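Local coordinates for protein HpuA (Kingella denitrificans ATCC 33394, PDB 5EC6) that probably serves as an outer-membrane lipoprotein receptor that binds haemoglobin, as part of iron or haem uptake from a host, at residues P102-M107 / N228-D233; R238-N241 / Q246-G249; R37-F42 / V49-I54. One frame throughout, in Å; residues are numbered along the deposited sequence.

Contact 1 (P102-M107 / N228-D233); sequences PNSHPM and NSEFGD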
loop_
_atom_site.group_PDB
_atom_site.type_symbol
_atom_site.label_atom_id
_atom_site.label_comp_id
_atom_site.label_asym_id
_atom_site.label_seq_id
_atom_site.Cartn_x
_atom_site.Cartn_y
_atom_site.Cartn_z
ATOM N N PRO A 102 -0.768 13.790 9.542
ATOM C CA PRO A 102 -2.003 13.971 10.319
ATOM C C PRO A 102 -2.737 12.635 10.495
ATOM O O PRO A 102 -2.610 11.780 9.615
ATOM C CB PRO A 102 -2.822 14.903 9.445
ATOM C CG PRO A 102 -1.838 15.585 8.560
ATOM C CD PRO A 102 -0.760 14.571 8.298
ATOM N N ASN A 103 -3.442 12.445 11.591
ATOM C CA ASN A 103 -4.105 11.167 11.851
ATOM C C ASN A 103 -5.509 11.024 11.286
ATOM O O ASN A 103 -6.101 9.952 11.384
ATOM C CB ASN A 103 -4.116 10.849 13.329
ATOM C CG ASN A 103 -2.724 10.750 13.924
ATOM O OD1 ASN A 103 -1.759 10.412 13.266
ATOM N ND2 ASN A 103 -2.643 11.008 15.202
ATOM N N SER A 104 -6.052 12.104 10.699
ATOM C CA SER A 104 -7.394 12.110 10.117
ATOM C C SER A 104 -7.348 12.899 8.828
ATOM O O SER A 104 -6.621 13.919 8.741
ATOM C CB SER A 104 -8.388 12.758 11.096
ATOM O OG SER A 104 -9.703 12.683 10.604
ATOM N N HIS A 105 -8.089 12.437 7.819
ATOM C CA HIS A 105 -8.054 12.976 6.463
ATOM C C HIS A 105 -9.434 12.912 5.837
ATOM O O HIS A 105 -10.174 11.950 6.017
ATOM C CB HIS A 105 -7.074 12.233 5.546
ATOM C CG HIS A 105 -5.799 11.850 6.209
ATOM N ND1 HIS A 105 -4.606 12.442 5.897
ATOM C CD2 HIS A 105 -5.516 10.890 7.123
ATOM C CE1 HIS A 105 -3.646 11.912 6.626
ATOM N NE2 HIS A 105 -4.178 10.976 7.391
ATOM N N PRO A 106 -9.826 13.967 5.109
ATOM C CA PRO A 106 -11.074 13.876 4.366
ATOM C C PRO A 106 -10.962 12.935 3.145
ATOM O O PRO A 106 -9.928 12.905 2.500
ATOM C CB PRO A 106 -11.275 15.338 3.891
ATOM C CG PRO A 106 -9.901 15.868 3.707
ATOM C CD PRO A 106 -9.092 15.220 4.830
ATOM N N MET A 107 -12.011 12.189 2.846
ATOM C CA MET A 107 -12.071 11.376 1.649
ATOM C C MET A 107 -12.727 12.178 0.538
ATOM O O MET A 107 -13.585 13.041 0.809
ATOM C CB MET A 107 -12.881 10.125 1.924
ATOM C CG MET A 107 -12.319 9.300 3.087
ATOM S SD MET A 107 -13.236 7.776 3.434
ATOM C CE MET A 107 -12.858 6.748 2.042
ATOM N N ASN A 228 -3.747 5.665 17.684
ATOM C CA ASN A 228 -3.849 7.009 18.285
ATOM C C ASN A 228 -5.337 7.299 18.442
ATOM O O ASN A 228 -6.186 6.435 18.232
ATOM C CB ASN A 228 -3.152 8.029 17.400
ATOM C CG ASN A 228 -3.639 7.971 15.956
ATOM O OD1 ASN A 228 -4.782 8.249 15.697
ATOM N ND2 ASN A 228 -2.754 7.503 15.012
ATOM N N SER A 229 -5.673 8.512 18.920
ATOM C CA SER A 229 -7.062 8.842 19.197
ATOM C C SER A 229 -7.960 8.800 17.982
ATOM O O SER A 229 -9.126 8.608 18.149
ATOM C CB SER A 229 -7.148 10.269 19.785
ATOM O OG SER A 229 -6.668 11.228 18.842
ATOM N N GLU A 230 -7.411 8.949 16.769
ATOM C CA GLU A 230 -8.209 8.887 15.551
ATOM C C GLU A 230 -8.294 7.454 14.978
ATOM O O GLU A 230 -9.365 6.916 14.648
ATOM C CB GLU A 230 -7.612 9.820 14.493
ATOM C CG GLU A 230 -7.558 11.314 14.895
ATOM C CD GLU A 230 -8.905 11.797 15.375
ATOM O OE1 GLU A 230 -9.891 11.630 14.630
ATOM O OE2 GLU A 230 -8.981 12.263 16.534
ATOM N N PHE A 231 -7.123 6.865 14.819
ATOM C CA PHE A 231 -7.021 5.516 14.279
ATOM C C PHE A 231 -7.671 4.469 15.169
ATOM O O PHE A 231 -8.178 3.466 14.675
ATOM C CB PHE A 231 -5.554 5.177 14.075
ATOM C CG PHE A 231 -5.316 3.844 13.381
ATOM C CD1 PHE A 231 -5.404 3.731 11.988
ATOM C CD2 PHE A 231 -5.014 2.734 14.121
ATOM C CE1 PHE A 231 -5.140 2.509 11.353
ATOM C CE2 PHE A 231 -4.783 1.505 13.489
ATOM C CZ PHE A 231 -4.842 1.402 12.120
ATOM N N GLY A 232 -7.618 4.668 16.483
ATOM C CA GLY A 232 -8.073 3.673 17.430
ATOM C C GLY A 232 -6.920 2.834 17.891
ATOM O O GLY A 232 -5.777 3.292 17.858
ATOM N N ASP A 233 -7.254 1.648 18.387
ATOM C CA ASP A 233 -6.289 0.785 19.042
ATOM C C ASP A 233 -5.249 0.346 17.991
ATOM O O ASP A 233 -5.561 0.151 16.800
ATOM C CB ASP A 233 -6.933 -0.413 19.656
ATOM C CG ASP A 233 -7.883 -0.037 20.810
ATOM O OD1 ASP A 233 -7.568 0.954 21.532
ATOM O OD2 ASP A 233 -8.874 -0.743 21.003
HETATM O O HOH W 1 -4.607 11.879 17.162
HETATM O O HOH W 2 -11.217 11.808 12.525
#

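Contact 2 (R238-N241 / Q246-G249); sequences RDVN and QFSG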
loop_
_atom_site.group_PDB
_atom_site.type_symbol
_atom_site.label_atom_id
_atom_site.label_comp_id
_atom_site.label_asym_id
_atom_site.label_seq_id
_atom_site.Cartn_x
_atom_site.Cartn_y
_atom_site.Cartn_z
ATOM N N ARG A 238 -0.162 -11.223 15.282
ATOM C CA ARG A 238 -0.084 -12.323 16.227
ATOM C C ARG A 238 0.548 -13.596 15.664
ATOM O O ARG A 238 1.472 -14.153 16.273
ATOM C CB ARG A 238 -1.445 -12.627 16.828
ATOM C CG ARG A 238 -1.960 -11.481 17.736
ATOM C CD ARG A 238 -1.122 -11.305 18.971
ATOM N NE ARG A 238 -1.705 -10.342 19.884
ATOM C CZ ARG A 238 -1.249 -10.070 21.107
ATOM N NH1 ARG A 238 -0.196 -10.702 21.598
ATOM N NH2 ARG A 238 -1.882 -9.166 21.859
ATOM N N ASP A 239 -0.020 -14.178 14.630
ATOM C CA ASP A 239 0.596 -15.357 14.022
ATOM C C ASP A 239 0.306 -15.264 12.533
ATOM O O ASP A 239 -0.813 -15.514 12.089
ATOM C CB ASP A 239 0.003 -16.649 14.550
ATOM C CG ASP A 239 0.819 -17.870 14.084
ATOM O OD1 ASP A 239 1.918 -17.666 13.567
ATOM O OD2 ASP A 239 0.398 -18.999 14.331
ATOM N N VAL A 240 1.321 -14.824 11.815
ATOM C CA VAL A 240 1.199 -14.588 10.397
ATOM C C VAL A 240 2.281 -15.371 9.659
ATOM O O VAL A 240 3.450 -15.176 9.890
ATOM C CB VAL A 240 1.299 -13.072 10.109
ATOM C CG1 VAL A 240 1.209 -12.806 8.608
ATOM C CG2 VAL A 240 0.182 -12.308 10.823
ATOM N N ASN A 241 1.828 -16.254 8.755
ATOM C CA ASN A 241 2.711 -17.086 7.968
ATOM C C ASN A 241 2.927 -16.529 6.573
ATOM O O ASN A 241 1.982 -16.010 5.991
ATOM C CB ASN A 241 2.138 -18.493 7.869
ATOM C CG ASN A 241 2.161 -19.207 9.220
ATOM O OD1 ASN A 241 3.224 -19.480 9.767
ATOM N ND2 ASN A 241 0.994 -19.418 9.789
ATOM N N GLN A 246 3.261 -13.979 -0.457
ATOM C CA GLN A 246 1.956 -13.775 0.164
ATOM C C GLN A 246 2.044 -14.118 1.642
ATOM O O GLN A 246 2.880 -14.944 2.072
ATOM C CB GLN A 246 0.854 -14.622 -0.503
ATOM C CG GLN A 246 0.397 -14.068 -1.840
ATOM C CD GLN A 246 -1.022 -14.523 -2.208
ATOM O OE1 GLN A 246 -2.021 -14.307 -1.461
ATOM N NE2 GLN A 246 -1.121 -15.173 -3.349
ATOM N N PHE A 247 1.151 -13.525 2.438
ATOM C CA PHE A 247 1.079 -13.909 3.832
ATOM C C PHE A 247 -0.348 -13.836 4.361
ATOM O O PHE A 247 -1.210 -13.173 3.802
ATOM C CB PHE A 247 2.068 -13.063 4.675
ATOM C CG PHE A 247 1.846 -11.588 4.543
ATOM C CD1 PHE A 247 0.820 -10.964 5.244
ATOM C CD2 PHE A 247 2.707 -10.818 3.783
ATOM C CE1 PHE A 247 0.638 -9.585 5.175
ATOM C CE2 PHE A 247 2.539 -9.421 3.687
ATOM C CZ PHE A 247 1.507 -8.819 4.375
ATOM N N SER A 248 -0.620 -14.576 5.437
ATOM C CA SER A 248 -1.940 -14.549 6.026
ATOM C C SER A 248 -1.835 -15.071 7.461
ATOM O O SER A 248 -0.918 -15.809 7.808
ATOM C CB SER A 248 -2.908 -15.436 5.252
ATOM O OG SER A 248 -2.476 -16.749 5.371
ATOM N N GLY A 249 -2.777 -14.639 8.260
ATOM C CA GLY A 249 -2.866 -15.109 9.646
ATOM C C GLY A 249 -3.711 -14.183 10.496
ATOM O O GLY A 249 -4.713 -13.634 10.029
HETATM O O HOH W 3 -1.510 -18.581 8.361
HETATM O O HOH W 4 0.304 -17.519 3.596
#

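Contact 3 (R37-F42 / V49-I54); sequences REQRTF and VKPFTI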
loop_
_atom_site.group_PDB
_atom_site.type_symbol
_atom_site.label_atom_id
_atom_site.label_comp_id
_atom_site.label_asym_id
_atom_site.label_seq_id
_atom_site.Cartn_x
_atom_site.Cartn_y
_atom_site.Cartn_z
ATOM N N ARG A 37 2.333 -6.495 -16.507
ATOM C CA ARG A 37 1.607 -5.432 -15.799
ATOM C C ARG A 37 0.539 -5.992 -14.888
ATOM O O ARG A 37 -0.187 -5.210 -14.292
ATOM C CB ARG A 37 0.969 -4.419 -16.766
ATOM C CG ARG A 37 2.006 -3.522 -17.463
ATOM C CD ARG A 37 2.479 -2.369 -16.622
ATOM N NE ARG A 37 1.443 -1.369 -16.442
ATOM C CZ ARG A 37 1.461 -0.441 -15.482
ATOM N NH1 ARG A 37 2.421 -0.395 -14.547
ATOM N NH2 ARG A 37 0.477 0.396 -15.424
ATOM N N GLU A 38 0.448 -7.323 -14.751
ATOM C CA GLU A 38 -0.560 -7.935 -13.900
ATOM C C GLU A 38 -0.466 -7.446 -12.453
ATOM O O GLU A 38 0.621 -7.302 -11.892
ATOM C CB GLU A 38 -0.439 -9.454 -13.905
ATOM C CG GLU A 38 -0.833 -10.094 -15.236
ATOM C CD GLU A 38 -0.632 -11.601 -15.261
ATOM O OE1 GLU A 38 0.014 -12.139 -14.312
ATOM O OE2 GLU A 38 -1.127 -12.219 -16.231
ATOM N N GLN A 39 -1.623 -7.129 -11.902
ATOM C CA GLN A 39 -1.697 -6.557 -10.550
ATOM C C GLN A 39 -2.367 -7.606 -9.642
ATOM O O GLN A 39 -3.122 -8.441 -10.105
ATOM C CB GLN A 39 -2.518 -5.267 -10.547
ATOM C CG GLN A 39 -1.968 -4.178 -11.456
ATOM C CD GLN A 39 -0.652 -3.658 -10.957
ATOM O OE1 GLN A 39 -0.571 -3.106 -9.880
ATOM N NE2 GLN A 39 0.392 -3.909 -11.703
ATOM N N ARG A 40 -2.148 -7.452 -8.350
ATOM C CA ARG A 40 -2.864 -8.235 -7.340
ATOM C C ARG A 40 -3.408 -7.267 -6.288
ATOM O O ARG A 40 -2.681 -6.354 -5.849
ATOM C CB ARG A 40 -1.870 -9.177 -6.643
ATOM C CG ARG A 40 -2.458 -9.957 -5.468
ATOM C CD ARG A 40 -1.346 -10.571 -4.636
ATOM N NE ARG A 40 -0.665 -11.670 -5.287
ATOM C CZ ARG A 40 0.497 -12.168 -4.844
ATOM N NH1 ARG A 40 1.145 -11.624 -3.782
ATOM N NH2 ARG A 40 1.020 -13.192 -5.484
ATOM N N THR A 41 -4.659 -7.476 -5.851
ATOM C CA THR A 41 -5.249 -6.656 -4.790
ATOM C C THR A 41 -5.783 -7.506 -3.632
ATOM O O THR A 41 -6.468 -8.519 -3.863
ATOM C CB THR A 41 -6.428 -5.813 -5.296
ATOM O OG1 THR A 41 -5.954 -5.019 -6.426
ATOM C CG2 THR A 41 -6.932 -4.878 -4.231
ATOM N N PHE A 42 -5.477 -7.042 -2.413
ATOM C CA PHE A 42 -6.187 -7.477 -1.226
ATOM C C PHE A 42 -7.230 -6.453 -0.868
ATOM O O PHE A 42 -6.897 -5.266 -0.676
ATOM C CB PHE A 42 -5.165 -7.622 -0.127
ATOM C CG PHE A 42 -4.054 -8.562 -0.476
ATOM C CD1 PHE A 42 -4.200 -9.950 -0.282
ATOM C CD2 PHE A 42 -2.880 -8.091 -1.039
ATOM C CE1 PHE A 42 -3.214 -10.818 -0.638
ATOM C CE2 PHE A 42 -1.879 -8.988 -1.380
ATOM C CZ PHE A 42 -2.063 -10.346 -1.191
ATOM N N VAL A 49 -7.111 -2.839 -8.208
ATOM C CA VAL A 49 -6.302 -1.958 -9.103
ATOM C C VAL A 49 -6.074 -2.687 -10.425
ATOM O O VAL A 49 -5.795 -3.909 -10.462
ATOM C CB VAL A 49 -5.000 -1.467 -8.449
ATOM C CG1 VAL A 49 -5.278 -0.444 -7.390
ATOM C CG2 VAL A 49 -4.135 -2.613 -7.919
ATOM N N LYS A 50 -6.230 -1.955 -11.554
ATOM C CA LYS A 50 -6.198 -2.575 -12.842
ATOM C C LYS A 50 -5.362 -1.695 -13.797
ATOM O O LYS A 50 -5.419 -0.466 -13.706
ATOM C CB LYS A 50 -7.598 -2.749 -13.402
ATOM C CG LYS A 50 -8.437 -3.789 -12.678
ATOM C CD LYS A 50 -9.657 -4.162 -13.474
ATOM C CE LYS A 50 -10.241 -5.483 -12.991
ATOM N NZ LYS A 50 -11.566 -5.664 -13.649
ATOM N N PRO A 51 -4.539 -2.330 -14.631
ATOM C CA PRO A 51 -3.639 -1.552 -15.546
ATOM C C PRO A 51 -4.314 -1.234 -16.888
ATOM O O PRO A 51 -5.059 -2.060 -17.448
ATOM C CB PRO A 51 -2.489 -2.515 -15.777
ATOM C CG PRO A 51 -3.115 -3.886 -15.704
ATOM C CD PRO A 51 -4.246 -3.770 -14.700
ATOM N N PHE A 52 -3.985 -0.060 -17.419
ATOM C CA PHE A 52 -4.540 0.429 -18.684
ATOM C C PHE A 52 -3.438 1.121 -19.485
ATOM O O PHE A 52 -2.434 1.580 -18.952
ATOM C CB PHE A 52 -5.660 1.444 -18.412
ATOM C CG PHE A 52 -6.929 0.816 -17.951
ATOM C CD1 PHE A 52 -7.103 0.558 -16.593
ATOM C CD2 PHE A 52 -7.876 0.400 -18.853
ATOM C CE1 PHE A 52 -8.243 -0.018 -16.155
ATOM C CE2 PHE A 52 -9.024 -0.237 -18.422
ATOM C CZ PHE A 52 -9.199 -0.432 -17.074
ATOM N N THR A 53 -3.673 1.185 -20.790
ATOM C CA THR A 53 -2.891 2.057 -21.673
ATOM C C THR A 53 -3.822 3.151 -22.131
ATOM O O THR A 53 -4.884 2.875 -22.671
ATOM C CB THR A 53 -2.357 1.226 -22.846
ATOM O OG1 THR A 53 -1.502 0.192 -22.335
ATOM C CG2 THR A 53 -1.511 2.083 -23.805
ATOM N N ILE A 54 -3.454 4.398 -21.831
ATOM C CA ILE A 54 -4.341 5.515 -21.971
ATOM C C ILE A 54 -3.707 6.547 -22.917
ATOM O O ILE A 54 -2.567 6.993 -22.693
ATOM C CB ILE A 54 -4.691 6.108 -20.626
ATOM C CG1 ILE A 54 -5.462 5.033 -19.833
ATOM C CG2 ILE A 54 -5.508 7.366 -20.771
ATOM C CD1 ILE A 54 -6.029 5.486 -18.540
HETATM O O HOH W 5 -0.550 -0.500 -18.145
HETATM O O HOH W 6 -5.532 -6.152 -8.845
#

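Contact 1 (P102-M107 / N228-D233)
The side-chain oxygen of N228, whose amide lies against that of N103, accepts two backbone N-H groups and so forms an Asx motif. E230 N approaches N228 OD1 at 2.9 Å in the carbonyl plane, and this bond, to the N two residues on, makes the Asx turn. F231 N donates to N228 OD1 over the same distance and almost straight, with 175° at the hydrogen, but from above that plane. With CG held between the backbone N and the carbonyl carbon (chi1 53°), the amide of N228 folds back over its own loop, and the two bonds fix its rotation. Its other end is held as well, since N228 ND2 bonds T191 O and S193 OG.

Against this restrained amide the amide of N103 stacks, the two planes being only 8° apart. N103 ND2 sits over N228 CG at 3.3 Å in a face-to-face stack, and one N-H of N103 ND2 goes to a water at 2.9 Å that also bonds S229 OG. E230 packs against N103, with E230 CB 3.5 Å from the backbone O of N103 and E230 CG alongside N103 CB; the bend at chi2 then turns the carboxylate toward the S104 side.

Direct hydrogen bonds between the two segments are absent, and water supplies the polar links at this surface site. The loop 228-233 lies beside the start of strand 104-109, whose neighbour 188-191 pairs with it through N103 and T191. S104 OG bonds R188 NE as its main partner. A second water, 2.6 Å from S104 OG, donates to E230 OE1.

Contact 2 (R238-N241 / Q246-G249)
D239 meets G249 within the antiparallel beta hairpin of strands 235-243 and 246-253, where the first strand turns a corner. R238 and D239 both face T250, a classic beta bulge, and both have backbone hydrogen bonds with it. At the bulge, D239 O takes a CA-H...O contact from G249 CA, 3.2 Å away. G249 has no side chain, which is what permits so close an approach.

V240 comes next, opposite G249 in a non-hydrogen-bonded pair whose CA atoms, V240 CA and G249 CA, are just 4.2 Å apart. Its CG1 extends anti to the backbone N (chi1 179°), and V240 CG1 reaches along the hairpin, obliquely, to F247 CD1 at 3.9 Å. This is the apolar side-chain contact of the pair of segments, and both residues are buried.

N241 follows and carries the regular bonding. It forms a hydrogen-bonded pair with S248: N241 N donates to S248 O at 2.9 Å with 154° at the hydrogen, and S248 N returns the bond to N241 O at 3.0 Å with 156°. N241 O also receives a CA-H...O contact from F247 CA at 3.1 Å. The side chains of N241 and S248 lie on the same face of the sheet, where S248 is exposed. There a water accepts from N241 ND2 at 3.0 Å and donates to S248 O, while N241 OD1 is taken by K220 NZ, which also forms a salt bridge with D239 OD1.

The hairpin is flanked by strand 220-225, where V240 bonds L221 through the backbone and both V240 and F247 touch its side chain, and by strand 256-265, to which F247 and G249 bond through G262 and V260.

Contact 3 (R37-F42 / V49-I54)
V49, P51 and Q39 bury the most surface here, and V49 makes the one direct hydrogen bond between the segments. V49 N donates to T41 OG1 at 3.0 Å, nearly straight at 170°. The acceptor is a side chain, and neither segment exchanges backbone bonds with the other, so this is a junction between strands 40-43 and 48-57 and not a regular ladder. T41 OG1 stands anti to its carbonyl carbon (chi1 -55°), which turns it toward V49 and also brings T41 OG1 3.4 Å from V49 CG2. A water within 2.7 Å of T41 OG1 donates to V49 O, so both backbone polar groups of V49 are tied to that hydroxyl.

Q39 crosses V49 at about a right angle, with Q39 CB 3.5 Å from V49 O. The chain then bends at chi2, and Q39 CG runs past P51 CD at 4.0 Å in the opposite direction. This fold-back lets Q39 NE2 bond R37 O at 3.0 Å, with 173° at the hydrogen; R37 O lies in the plane of the Q39 amide, while the donor stands above the carbonyl plane of R37. T155 OG1 is a further partner of Q39 NE2.

P51 packs on R37, with P51 CG 3.5 Å from R37 O and the two CB atoms in contact. The R37 chain, bent twice, runs past P51 in the opposite sense, with NE near P51 CB, and ends in a water at its guanidinium edge, 2.8 Å from R37 NE, which donates to F52 O.

Strand 48-57 is embedded in a small antiparallel sheet between 29-31 and 65-74, whereas 40-43 pairs through R40 and F42 with strand 148-154; the contact therefore bridges two sheet systems.

In the fold
From the N terminus, contact 3 comes first and closes the short link, residues 44-47, between strands 40-43 and 48-57. Contact 1 then spans 120 residues, bringing strand 104-109 beside the loop that joins strands 220-225 and 235-243. Contact 2 follows at once, closing the tight hairpin turn at 244-245 within the antiparallel strands, from 174-185 to 298-308, whose pairings run round into a barrel. The three lie in series, and none nests in or crosses another. Contacts 1 and 3 sit on opposite sides of the chain's centre, whereas contacts 2 and 3 touch: Q246 CG packs 3.2 Å from R40 NH1, joining the barrel to the N-terminal strands.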